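Local coordinates for WAP, Kazal, immunoglobulin, Kunitz and NTR domain-containing protein 2 (Mus musculus, PDB 6MAA), which inhibits the growth factor myostatin and probably acts as a serine protease and metalloprotease inhibitor, this chain being its follistatin domain, at residues M28-C36 and M72-L83. Sequence-based numbering, arbitrary orientation.
Sequences MCLQQGSEC and MDAEACSKGITL
A type II beta turn, Gln-31 to Ser-34, meets the Kazal helix of the follistatin domain, and two glutamine amides carry the contact. Gln-32 reaches across in extended form, with CG anti to the backbone N (chi1 177°). Its OE1 accepts from Leu-83 N at 2.8 Å. Its NE2 gives a nearly straight bond to Asp-73 OD1 at 2.7 Å, on the anti side of a carboxylate turned 75° from the amide. NE2 also donates to Leu-83 O at 2.9 Å, on a lone pair. These three bonds fix the rotation of the amide, while Ala-76 CB packs against Gln-32 CD at 3.6 Å. A leucine here would probably leave Leu-83 N and O and the Asp-73 carboxylate without these partners. The helix ends in a Schellman motif with Gly-80 at C-prime, and Gln-31 binds the chain just beyond it. The Gln-31 chain bends at chi2 (65°), and its NE2 donates to Ile-81 O at 2.9 Å and back to Gln-32 O. One water donates to Gln-31 OE1 and, weakly, to Gly-80 O; another links Gln-32 N with Thr-82 OG1. At Gly-33, of positive phi, a side chain would clash with Asp-73 O and Cys-77 CB. Cys-77 SG lies 3.7 Å from Gly-33 O, and its disulfide to Cys-47 ties the helix to strand 42-47, which pairs with strand 34-39.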
# COMPACT_ATOMS: atom_id res chain seq x y z
N MET A 28 10.44 4.17 -2.85
CA MET A 28 9.05 4.43 -2.50
C MET A 28 8.16 3.94 -3.63
O MET A 28 8.55 3.94 -4.80
CB MET A 28 8.81 5.94 -2.28
CG MET A 28 7.47 6.28 -1.65
SD MET A 28 7.30 8.06 -1.37
CE MET A 28 7.15 8.64 -3.05
N CYS A 29 6.97 3.51 -3.27
CA CYS A 29 5.97 3.05 -4.23
C CYS A 29 4.86 4.09 -4.29
O CYS A 29 4.20 4.35 -3.29
CB CYS A 29 5.44 1.69 -3.81
SG CYS A 29 6.67 0.38 -3.96
N LEU A 30 4.66 4.67 -5.48
CA LEU A 30 3.70 5.77 -5.61
C LEU A 30 2.26 5.30 -5.45
O LEU A 30 1.40 6.09 -5.05
CB LEU A 30 3.88 6.48 -6.95
CG LEU A 30 5.16 7.28 -7.17
CD1 LEU A 30 5.16 7.91 -8.55
CD2 LEU A 30 5.31 8.35 -6.11
N GLN A 31 1.97 4.04 -5.78
CA GLN A 31 0.60 3.56 -5.75
C GLN A 31 0.04 3.57 -4.33
O GLN A 31 0.63 3.01 -3.41
CB GLN A 31 0.53 2.14 -6.31
CG GLN A 31 -0.80 1.43 -6.07
CD GLN A 31 -1.96 2.10 -6.79
OE1 GLN A 31 -1.90 2.32 -8.00
NE2 GLN A 31 -3.02 2.41 -6.05
N GLN A 32 -1.10 4.23 -4.17
CA GLN A 32 -1.82 4.21 -2.91
C GLN A 32 -2.06 2.78 -2.45
O GLN A 32 -2.51 1.93 -3.23
CB GLN A 32 -3.16 4.92 -3.15
CG GLN A 32 -4.08 4.95 -1.98
CD GLN A 32 -5.32 5.73 -2.31
OE1 GLN A 32 -5.48 6.21 -3.43
NE2 GLN A 32 -6.22 5.86 -1.34
N GLY A 33 -1.74 2.51 -1.18
CA GLY A 33 -1.93 1.19 -0.60
C GLY A 33 -0.81 0.20 -0.84
O GLY A 33 -0.91 -0.95 -0.40
N SER A 34 0.26 0.61 -1.52
CA SER A 34 1.34 -0.29 -1.86
C SER A 34 2.56 -0.00 -0.99
O SER A 34 2.67 1.05 -0.36
CB SER A 34 1.71 -0.13 -3.34
OG SER A 34 2.41 1.08 -3.55
N GLU A 35 3.47 -0.97 -0.95
CA GLU A 35 4.73 -0.77 -0.26
C GLU A 35 5.82 -1.55 -0.98
O GLU A 35 5.55 -2.49 -1.74
CB GLU A 35 4.65 -1.18 1.22
CG GLU A 35 4.58 -2.68 1.45
CD GLU A 35 4.57 -3.05 2.92
OE1 GLU A 35 4.59 -4.26 3.23
OE2 GLU A 35 4.53 -2.13 3.77
N CYS A 36 7.06 -1.14 -0.75
CA CYS A 36 8.21 -1.80 -1.35
C CYS A 36 8.48 -3.12 -0.64
O CYS A 36 8.33 -3.23 0.58
CB CYS A 36 9.43 -0.88 -1.25
SG CYS A 36 10.97 -1.53 -1.94
N MET A 72 -9.93 1.65 2.22
CA MET A 72 -9.97 2.43 0.99
C MET A 72 -8.66 2.30 0.22
O MET A 72 -8.65 2.06 -0.99
CB MET A 72 -10.25 3.90 1.32
CG MET A 72 -10.36 4.80 0.09
SD MET A 72 -10.46 6.56 0.49
CE MET A 72 -8.80 6.85 1.10
N ASP A 73 -7.52 2.43 0.93
CA ASP A 73 -6.22 2.31 0.28
C ASP A 73 -6.03 0.93 -0.34
O ASP A 73 -5.41 0.79 -1.40
CB ASP A 73 -5.10 2.54 1.29
CG ASP A 73 -4.97 3.98 1.74
OD1 ASP A 73 -5.59 4.88 1.14
OD2 ASP A 73 -4.20 4.20 2.70
N ALA A 74 -6.52 -0.11 0.34
CA ALA A 74 -6.36 -1.47 -0.16
C ALA A 74 -7.15 -1.66 -1.45
O ALA A 74 -6.67 -2.32 -2.38
CB ALA A 74 -6.77 -2.49 0.90
N GLU A 75 -8.34 -1.08 -1.53
CA GLU A 75 -9.11 -1.16 -2.77
C GLU A 75 -8.44 -0.38 -3.89
O GLU A 75 -8.38 -0.85 -5.03
CB GLU A 75 -10.54 -0.67 -2.54
CG GLU A 75 -11.43 -0.77 -3.78
CD GLU A 75 -11.78 -2.21 -4.18
OE1 GLU A 75 -12.55 -2.36 -5.14
OE2 GLU A 75 -11.30 -3.18 -3.55
N ALA A 76 -7.92 0.81 -3.57
CA ALA A 76 -7.17 1.58 -4.57
C ALA A 76 -6.01 0.77 -5.12
O ALA A 76 -5.81 0.71 -6.34
CB ALA A 76 -6.66 2.88 -3.95
N CYS A 77 -5.25 0.11 -4.24
CA CYS A 77 -4.11 -0.67 -4.70
C CYS A 77 -4.56 -1.84 -5.56
O CYS A 77 -3.95 -2.15 -6.59
CB CYS A 77 -3.29 -1.16 -3.51
SG CYS A 77 -1.67 -1.80 -3.96
N SER A 78 -5.64 -2.51 -5.15
CA SER A 78 -6.13 -3.67 -5.89
C SER A 78 -6.52 -3.28 -7.32
O SER A 78 -6.31 -4.04 -8.26
CB SER A 78 -7.32 -4.27 -5.15
OG SER A 78 -7.88 -5.36 -5.85
N LYS A 79 -7.08 -2.08 -7.48
CA LYS A 79 -7.55 -1.59 -8.77
C LYS A 79 -6.49 -0.82 -9.53
O LYS A 79 -6.68 -0.55 -10.72
CB LYS A 79 -8.76 -0.68 -8.57
CG LYS A 79 -10.04 -1.39 -8.21
CD LYS A 79 -11.23 -0.55 -8.65
CE LYS A 79 -12.53 -1.20 -8.26
NZ LYS A 79 -12.62 -2.56 -8.83
N GLY A 80 -5.39 -0.45 -8.89
CA GLY A 80 -4.39 0.39 -9.53
C GLY A 80 -4.87 1.80 -9.79
O GLY A 80 -4.55 2.38 -10.83
N ILE A 81 -5.64 2.37 -8.86
CA ILE A 81 -6.24 3.68 -9.01
C ILE A 81 -5.91 4.52 -7.78
O ILE A 81 -5.31 4.05 -6.82
CB ILE A 81 -7.77 3.60 -9.23
CG1 ILE A 81 -8.45 3.02 -7.98
CG2 ILE A 81 -8.10 2.78 -10.47
CD1 ILE A 81 -9.96 2.98 -8.06
N THR A 82 -6.33 5.78 -7.81
CA THR A 82 -6.21 6.68 -6.66
C THR A 82 -7.61 7.01 -6.16
O THR A 82 -8.48 7.37 -6.95
CB THR A 82 -5.48 7.96 -7.05
OG1 THR A 82 -4.13 7.65 -7.43
CG2 THR A 82 -5.44 8.94 -5.89
N LEU A 83 -7.81 6.88 -4.85
CA LEU A 83 -9.07 7.20 -4.20
C LEU A 83 -8.82 8.24 -3.12
O LEU A 83 -7.95 8.05 -2.26
CB LEU A 83 -9.68 5.94 -3.56
CG LEU A 83 -10.16 4.84 -4.51
CD1 LEU A 83 -10.65 3.63 -3.72
CD2 LEU A 83 -11.25 5.38 -5.42
O HOH W 1 -2.52 4.63 -9.47
O HOH W 2 -2.05 6.06 -6.31